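Long-range contacts in GENE 22 product (Bacillus phage spp1, PDB 2XC8), which is of unknown function but shares its fold with a domain of the receptor-binding protein of lactococcal phage p2: residues Ser15-Thr20 with Gly111-Tyr116; Pro40-Ser45 with Val71-Cys76; Leu60-Asn65 with Leu94-Val99. One frame throughout, in Å; residues are numbered along the deposited sequence.

In the fold
The chain folds mainly as two facing beta sheets. Contacts 1 and 2 bridge them: each has one segment on the sheet of strands 11-13, 17-19, 23-33 and 37-47, and one on the five-stranded sheet. Contact 3 lies within the five-stranded sheet and pairs strands 56-64 and 93-103. The centre of contact 1 is about 13 Å from those of contacts 2 and 3, which are about 8 Å apart. Along the chain, contact 1 encloses the other two, whose segments alternate. Strand 93-103 sits beside strand 109-117 of contact 1, and strand 56-64 beside strand 71-79 of contact 2. Residues far apart in sequence thus build one continuous core.

Contact 1 of 3, residues Ser15-Thr20 with Gly111-Tyr116; sequences SEIKET and GTIFLY
Ile17 packs on Ile113 and Leu115 between two facing beta sheets, a contact of the beta-sandwich kind. Strand 17-19 belongs to one sheet and strand 111-116 to the other. Their axes pass 8.1 Å apart and run nearly antiparallel, at 159°. No hydrogen bond joins the segments, and the contact is made mainly by hydrocarbon.

Ile17 points toward the opposite strand and meets it with both branches. Its CG2 methyl, anti to the backbone N, lies 3.8 Å from CG2 of Ile113. The other branch carries CD1 to Leu115, where Ile17 CD1 and Leu115 CD2 are 3.9 Å apart. The same Leu115 CD2 is also 3.9 Å from Ile17 CB, so this methyl lies against both the root and the tip of the isoleucine. Ile17 CD1 comes within 4.0 Å of Phe114 O as well. The side chain of Ile17 passes those of Ile113 and Leu115, pointing the opposite way to each. Further along, Ile113 CD1 rests 4.0 Å from Glu19 N and so touches the backbone of the facing strand.

At the margin, the Glu19 carboxylate forms a salt bridge with Arg109. Val26 of strand 23-33 and Pro98 and Val99 of strand 93-103 also touch Ile17. Ile2 of strand 2-8 lies against Ile113. Glu16 and Lys18 pack on Ala28 and Gly29 of a second subunit.

Contact 2 of 3, residues Pro40-Ser45 with Val71-Cys76; sequences PVEEVS and VSWSLC
Trp73 reaches from the five-stranded sheet to Val41 and Val44 on the facing sheet and to Glu42 in the short loop between them. The touching parts of the two segments run almost parallel, with end-to-end directions 5° apart.

One direct hydrogen bond crosses the contact. The indole N-H of Trp73 donates to the backbone carbonyl of Glu42, with NE1 to O at 2.9 Å. This oxygen lies close to the ring plane, at the indole edge, and the N-H...O angle is 153°. A water adds a second polar link. It donates to Pro40 O at 2.8 Å and accepts from Val71 N at 3.0 Å.

The indole also makes a CH-pi contact. Val44 CG1 stands over one face, 3.5 Å from the centroid of the five-membered ring and almost on its normal. This methyl sits between the backbone N and carbonyl carbon of Val44 (chi1 70°).

Apolar contacts surround these. Val41 CG1 approaches the ring obliquely and is 3.6 Å from Trp73 CZ2. Its other methyl, CG2, lies 4.1 Å from Val71 CG1. Leu13 and Val26 of the facing sheet and Leu60 of the neighbouring strand also touch Trp73. Glu42 CG lies beyond the CD1 corner of the indole, 4.1 Å from Trp73 CD1.

The indole therefore serves both polar and apolar needs. Its N-H is satisfied by a carbonyl where strand 37-47 is interrupted, while its carbon surface is packed by valines and leucines. The bond at one edge and the methyl over one face together restrict the turning of the ring.

Contact 3 of 3, residues Leu60-Asn65 with Leu94-Val99; sequences LYLHMN and LIMYPV
Tyr61 and Tyr97 meet rim to rim across neighbouring antiparallel strands, with neither ring over the face of the other. Their centroids are 5.8 Å apart and their planes are inclined at 69°. Tyr61 CE1 and Tyr97 CD2 touch at 3.5 Å, each near the plane of the other ring. Leu94 CD1 comes obliquely to the Tyr61 ring and packs on Tyr61 CB at 3.7 Å. Tyr88 meets the rings of both Tyr61 and His63. The imidazole of His63 is held through its two nitrogens by Glu92 and Ser74.

The backbones pair through Leu62 N and Met96 O, 3.0 Å apart. Leu62 O accepts two bonds, from Met96 N at 3.1 Å and from Ile95 N at 2.7 Å. Ile95 and Met96 thus both face Leu62, which makes a classic beta bulge. Ile95 has a helix-like psi of -54°, and the register shifts by one residue between Leu62 and His63. Leu60 N also bonds to Val99 O.

The side chains of Leu62 and Met96, a selenomethionine, lie side by side and point the same way. Leu62 CD2 is 3.8 Å from Met96 CG. On that same face, Leu60 CD2 packs on Val99 CG2 at 3.8 Å.

Most of the touching residues are buried, with Tyr97 at the exposed margin. The bulge adds a residue to one strand without stranding its N-H, because one carbonyl accepts both amides.

Contact 1 of 3, residues Ser15-Thr20 with Gly111-Tyr116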
# COMPACT_ATOMS: atom_id res chain seq x y z
N SER B 15 3.82 -10.37 -2.06
CA SER B 15 4.07 -9.43 -3.14
C SER B 15 3.61 -8.02 -2.77
O SER B 15 2.50 -7.82 -2.28
CB SER B 15 3.37 -9.86 -4.42
OG SER B 15 3.91 -11.08 -4.92
N GLU B 16 4.47 -7.07 -2.94
CA GLU B 16 4.15 -5.69 -2.79
C GLU B 16 3.29 -5.25 -3.97
O GLU B 16 3.67 -5.42 -5.07
CB GLU B 16 5.45 -4.94 -2.83
CG GLU B 16 5.46 -3.65 -2.21
CD GLU B 16 6.86 -3.07 -2.20
OE1 GLU B 16 7.15 -2.30 -3.08
OE2 GLU B 16 7.66 -3.37 -1.31
N ILE B 17 2.13 -4.70 -3.69
CA ILE B 17 1.23 -4.18 -4.72
C ILE B 17 1.00 -2.68 -4.51
O ILE B 17 0.54 -2.26 -3.45
CB ILE B 17 -0.13 -4.93 -4.75
CG1 ILE B 17 0.07 -6.45 -4.77
CG2 ILE B 17 -0.96 -4.48 -5.95
CD1 ILE B 17 -1.15 -7.26 -4.36
N LYS B 18 1.32 -1.91 -5.53
CA LYS B 18 1.17 -0.47 -5.47
C LYS B 18 0.69 0.27 -6.72
O LYS B 18 0.94 -0.12 -7.83
CB LYS B 18 2.44 0.20 -4.93
CG LYS B 18 3.57 0.23 -5.86
CD LYS B 18 4.64 1.05 -5.34
CE LYS B 18 5.76 0.22 -4.87
NZ LYS B 18 7.02 0.66 -5.49
N GLU B 19 -0.01 1.37 -6.50
CA GLU B 19 -0.45 2.24 -7.58
C GLU B 19 0.69 3.18 -7.97
O GLU B 19 1.29 3.83 -7.12
CB GLU B 19 -1.68 3.05 -7.16
CG GLU B 19 -2.23 3.97 -8.24
CD GLU B 19 -3.16 5.05 -7.70
OE1 GLU B 19 -3.46 5.05 -6.48
OE2 GLU B 19 -3.60 5.90 -8.50
N THR B 20 0.98 3.22 -9.27
CA THR B 20 1.95 4.16 -9.82
C THR B 20 1.17 5.22 -10.60
O THR B 20 -0.06 5.13 -10.70
CB THR B 20 2.97 3.46 -10.75
OG1 THR B 20 2.28 2.84 -11.84
CG2 THR B 20 3.76 2.40 -9.98
N GLY B 111 -11.18 2.36 -6.94
CA GLY B 111 -11.06 0.93 -6.73
C GLY B 111 -10.34 0.51 -5.47
O GLY B 111 -10.22 1.29 -4.51
N THR B 112 -9.84 -0.72 -5.48
CA THR B 112 -9.24 -1.33 -4.29
C THR B 112 -8.05 -2.27 -4.54
O THR B 112 -8.04 -3.03 -5.51
CB THR B 112 -10.28 -2.20 -3.53
OG1 THR B 112 -11.50 -1.47 -3.37
CG2 THR B 112 -9.75 -2.61 -2.16
N ILE B 113 -7.06 -2.17 -3.66
CA ILE B 113 -5.90 -3.06 -3.73
C ILE B 113 -6.08 -3.92 -2.48
O ILE B 113 -6.08 -3.41 -1.35
CB ILE B 113 -4.52 -2.34 -3.72
CG1 ILE B 113 -4.24 -1.72 -5.09
CG2 ILE B 113 -3.40 -3.32 -3.34
CD1 ILE B 113 -3.11 -0.69 -5.09
N PHE B 114 -6.25 -5.23 -2.68
CA PHE B 114 -6.40 -6.17 -1.58
C PHE B 114 -5.05 -6.77 -1.20
O PHE B 114 -4.41 -7.45 -2.01
CB PHE B 114 -7.40 -7.28 -1.94
CG PHE B 114 -8.83 -6.82 -2.06
CD1 PHE B 114 -9.66 -6.81 -0.94
CD2 PHE B 114 -9.34 -6.40 -3.28
CE1 PHE B 114 -10.98 -6.38 -1.04
CE2 PHE B 114 -10.67 -5.98 -3.39
CZ PHE B 114 -11.49 -5.97 -2.27
N LEU B 115 -4.62 -6.51 0.03
CA LEU B 115 -3.34 -7.02 0.54
C LEU B 115 -3.57 -8.08 1.60
O LEU B 115 -3.97 -7.78 2.73
CB LEU B 115 -2.47 -5.88 1.09
CG LEU B 115 -1.97 -4.79 0.14
CD1 LEU B 115 -1.16 -3.76 0.91
CD2 LEU B 115 -1.13 -5.36 -1.00
N TYR B 116 -3.30 -9.34 1.24
CA TYR B 116 -3.56 -10.46 2.14
C TYR B 116 -2.38 -10.67 3.09
O TYR B 116 -1.21 -10.63 2.69
CB TYR B 116 -4.09 -11.67 1.38
CG TYR B 116 -5.40 -11.38 0.68
CD1 TYR B 116 -6.61 -11.41 1.37
CD2 TYR B 116 -5.43 -11.06 -0.68
CE1 TYR B 116 -7.82 -11.12 0.73
CE2 TYR B 116 -6.62 -10.78 -1.33
CZ TYR B 116 -7.81 -10.81 -0.62
OH TYR B 116 -9.00 -10.53 -1.26

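Contact 2 of 3, residues Pro40-Ser45 with Val71-Cys76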
# COMPACT_ATOMS: atom_id res chain seq x y z
N PRO B 40 6.12 -19.71 -5.59
CA PRO B 40 6.68 -18.47 -6.14
C PRO B 40 5.70 -17.74 -7.05
O PRO B 40 5.01 -18.36 -7.86
CB PRO B 40 7.90 -18.95 -6.92
CG PRO B 40 7.59 -20.35 -7.30
CD PRO B 40 6.74 -20.91 -6.19
N VAL B 41 5.64 -16.42 -6.91
CA VAL B 41 4.77 -15.58 -7.73
C VAL B 41 5.61 -14.53 -8.46
O VAL B 41 6.34 -13.76 -7.83
CB VAL B 41 3.66 -14.90 -6.89
CG1 VAL B 41 2.82 -13.96 -7.75
CG2 VAL B 41 2.76 -15.95 -6.24
N GLU B 42 5.50 -14.51 -9.77
CA GLU B 42 6.22 -13.56 -10.59
C GLU B 42 5.69 -12.12 -10.54
O GLU B 42 4.55 -11.87 -10.25
CB GLU B 42 6.35 -14.07 -12.03
CG GLU B 42 5.05 -14.07 -12.82
CD GLU B 42 5.03 -14.96 -14.05
OE1 GLU B 42 5.68 -14.61 -15.03
OE2 GLU B 42 4.35 -16.00 -14.06
N GLU B 43 6.56 -11.18 -10.75
CA GLU B 43 6.17 -9.81 -10.86
C GLU B 43 5.15 -9.61 -12.01
O GLU B 43 5.08 -10.37 -12.91
CB GLU B 43 7.42 -8.93 -10.93
CG GLU B 43 7.88 -8.54 -12.30
CD GLU B 43 9.21 -7.78 -12.37
OE1 GLU B 43 10.05 -7.84 -11.48
OE2 GLU B 43 9.43 -7.09 -13.36
N VAL B 44 4.34 -8.59 -11.92
CA VAL B 44 3.39 -8.23 -12.94
C VAL B 44 3.06 -6.77 -12.83
O VAL B 44 2.96 -6.24 -11.78
CB VAL B 44 2.09 -9.09 -12.89
CG1 VAL B 44 1.26 -8.77 -11.71
CG2 VAL B 44 1.31 -8.94 -14.11
N SER B 45 2.89 -6.13 -13.95
CA SER B 45 2.42 -4.79 -13.98
C SER B 45 1.56 -4.45 -15.20
O SER B 45 1.64 -5.11 -16.19
CB SER B 45 3.59 -3.82 -13.75
OG SER B 45 4.38 -3.67 -14.86
N VAL B 71 1.51 -20.99 -10.31
CA VAL B 71 0.66 -19.86 -9.97
C VAL B 71 0.88 -18.73 -10.98
O VAL B 71 2.01 -18.30 -11.20
CB VAL B 71 0.94 -19.35 -8.53
CG1 VAL B 71 -0.06 -18.29 -8.11
CG2 VAL B 71 0.92 -20.51 -7.54
N SER B 72 -0.21 -18.26 -11.59
CA SER B 72 -0.13 -17.29 -12.68
C SER B 72 -1.07 -16.09 -12.53
O SER B 72 -2.01 -16.12 -11.74
CB SER B 72 -0.38 -17.98 -14.03
OG SER B 72 0.57 -19.00 -14.27
N TRP B 73 -0.78 -15.04 -13.30
CA TRP B 73 -1.60 -13.82 -13.34
C TRP B 73 -2.48 -13.76 -14.59
O TRP B 73 -2.06 -14.16 -15.67
CB TRP B 73 -0.72 -12.57 -13.30
CG TRP B 73 0.04 -12.34 -12.03
CD1 TRP B 73 1.38 -12.48 -11.85
CD2 TRP B 73 -0.50 -11.90 -10.78
NE1 TRP B 73 1.72 -12.17 -10.56
CE2 TRP B 73 0.59 -11.81 -9.87
CE3 TRP B 73 -1.78 -11.59 -10.32
CZ2 TRP B 73 0.42 -11.41 -8.54
CZ3 TRP B 73 -1.95 -11.19 -8.99
CH2 TRP B 73 -0.85 -11.11 -8.12
N SER B 74 -3.69 -13.24 -14.41
CA SER B 74 -4.59 -12.94 -15.52
C SER B 74 -5.20 -11.56 -15.31
O SER B 74 -5.51 -11.18 -14.18
CB SER B 74 -5.69 -13.99 -15.64
OG SER B 74 -5.21 -15.16 -16.29
N LEU B 75 -5.38 -10.82 -16.40
CA LEU B 75 -6.01 -9.51 -16.33
C LEU B 75 -7.23 -9.43 -17.23
O LEU B 75 -7.15 -9.75 -18.42
CB LEU B 75 -5.01 -8.40 -16.68
CG LEU B 75 -5.47 -6.93 -16.64
CD1 LEU B 75 -5.58 -6.41 -15.21
CD2 LEU B 75 -4.53 -6.06 -17.45
N CYS B 76 -8.34 -9.00 -16.66
CA CYS B 76 -9.54 -8.71 -17.44
C CYS B 76 -9.77 -7.21 -17.51
O CYS B 76 -9.64 -6.49 -16.52
CB CYS B 76 -10.76 -9.42 -16.85
SG CYS B 76 -12.26 -9.19 -17.84
O HOH W 1 4.26 -20.70 -9.15

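Contact 3 of 3, residues Leu60-Asn65 with Leu94-Val99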
# COMPACT_ATOMS: atom_id res chain seq x y z
N LEU B 60 -7.57 -7.99 -11.85
CA LEU B 60 -6.38 -8.84 -11.79
C LEU B 60 -6.67 -10.13 -11.01
O LEU B 60 -7.16 -10.08 -9.88
CB LEU B 60 -5.21 -8.07 -11.17
CG LEU B 60 -3.82 -8.73 -11.12
CD1 LEU B 60 -3.23 -8.91 -12.52
CD2 LEU B 60 -2.89 -7.90 -10.26
N TYR B 61 -6.36 -11.26 -11.63
CA TYR B 61 -6.61 -12.57 -11.03
C TYR B 61 -5.31 -13.32 -10.74
O TYR B 61 -4.40 -13.35 -11.56
CB TYR B 61 -7.49 -13.43 -11.94
CG TYR B 61 -8.76 -12.76 -12.43
CD1 TYR B 61 -9.78 -12.43 -11.54
CD2 TYR B 61 -8.94 -12.48 -13.78
CE1 TYR B 61 -10.95 -11.81 -11.99
CE2 TYR B 61 -10.11 -11.87 -14.24
CZ TYR B 61 -11.10 -11.54 -13.34
OH TYR B 61 -12.26 -10.94 -13.79
N LEU B 62 -5.24 -13.93 -9.55
CA LEU B 62 -4.16 -14.84 -9.21
C LEU B 62 -4.74 -16.25 -9.09
O LEU B 62 -5.54 -16.53 -8.20
CB LEU B 62 -3.47 -14.42 -7.91
CG LEU B 62 -2.18 -15.15 -7.51
CD1 LEU B 62 -1.02 -14.77 -8.43
CD2 LEU B 62 -1.82 -14.87 -6.06
N HIS B 63 -4.34 -17.11 -10.02
CA HIS B 63 -4.88 -18.47 -10.09
C HIS B 63 -3.76 -19.51 -10.16
O HIS B 63 -2.63 -19.20 -10.54
CB HIS B 63 -5.81 -18.61 -11.30
CG HIS B 63 -5.25 -18.06 -12.57
ND1 HIS B 63 -4.43 -18.80 -13.40
CD2 HIS B 63 -5.37 -16.84 -13.14
CE1 HIS B 63 -4.08 -18.05 -14.43
NE2 HIS B 63 -4.63 -16.86 -14.30
N MSE B 64 -4.10 -20.75 -9.80
CA MSE B 64 -3.13 -21.83 -9.74
C MSE B 64 -3.58 -23.10 -10.46
O MSE B 64 -4.74 -23.49 -10.37
CB MSE B 64 -2.82 -22.19 -8.28
CG MSE B 64 -1.73 -23.23 -8.09
SE MSE B 64 -1.74 -24.02 -6.31
CE MSE B 64 -1.37 -22.42 -5.28
N ASN B 65 -2.65 -23.73 -11.17
CA ASN B 65 -2.95 -25.01 -11.81
C ASN B 65 -2.68 -25.98 -10.67
O ASN B 65 -1.54 -26.12 -10.23
CB ASN B 65 -2.03 -25.27 -13.00
CG ASN B 65 -2.24 -26.64 -13.63
OD1 ASN B 65 -2.19 -27.68 -12.96
ND2 ASN B 65 -2.48 -26.66 -14.94
N LEU B 94 -8.86 -20.27 -8.79
CA LEU B 94 -8.70 -18.88 -8.50
C LEU B 94 -8.40 -18.70 -7.04
O LEU B 94 -9.09 -19.16 -6.19
CB LEU B 94 -9.90 -18.05 -8.93
CG LEU B 94 -9.94 -16.57 -8.62
CD1 LEU B 94 -9.09 -15.72 -9.46
CD2 LEU B 94 -11.32 -16.14 -8.76
N ILE B 95 -7.31 -18.01 -6.78
CA ILE B 95 -6.80 -17.86 -5.46
C ILE B 95 -7.22 -16.54 -4.92
O ILE B 95 -7.78 -16.49 -3.89
CB ILE B 95 -5.26 -18.01 -5.44
CG1 ILE B 95 -4.82 -19.39 -5.94
CG2 ILE B 95 -4.74 -17.76 -4.11
CD1 ILE B 95 -5.31 -20.56 -5.17
N MSE B 96 -6.96 -15.46 -5.63
CA MSE B 96 -7.36 -14.14 -5.19
C MSE B 96 -7.54 -13.05 -6.24
O MSE B 96 -7.01 -13.13 -7.31
CB MSE B 96 -6.40 -13.61 -4.14
CG MSE B 96 -5.00 -13.49 -4.58
SE MSE B 96 -3.73 -12.89 -3.34
CE MSE B 96 -3.88 -14.18 -2.03
N TYR B 97 -8.34 -12.05 -5.91
CA TYR B 97 -8.54 -10.90 -6.79
C TYR B 97 -7.90 -9.70 -6.13
O TYR B 97 -8.59 -8.92 -5.54
CB TYR B 97 -9.99 -10.48 -7.10
CG TYR B 97 -11.02 -11.53 -7.27
CD1 TYR B 97 -11.59 -12.14 -6.18
CD2 TYR B 97 -11.50 -11.85 -8.52
CE1 TYR B 97 -12.54 -13.09 -6.33
CE2 TYR B 97 -12.46 -12.79 -8.69
CZ TYR B 97 -12.99 -13.41 -7.58
OH TYR B 97 -13.95 -14.37 -7.69
N PRO B 98 -6.60 -9.53 -6.23
CA PRO B 98 -6.01 -8.46 -5.41
C PRO B 98 -6.19 -7.02 -5.94
O PRO B 98 -6.00 -6.08 -5.17
CB PRO B 98 -4.53 -8.84 -5.35
CG PRO B 98 -4.28 -9.62 -6.59
CD PRO B 98 -5.57 -10.34 -6.91
N VAL B 99 -6.54 -6.86 -7.22
CA VAL B 99 -6.73 -5.52 -7.79
C VAL B 99 -8.04 -5.42 -8.58
O VAL B 99 -8.32 -6.24 -9.45
CB VAL B 99 -5.53 -5.08 -8.69
CG1 VAL B 99 -5.73 -3.66 -9.23
CG2 VAL B 99 -4.21 -5.17 -7.93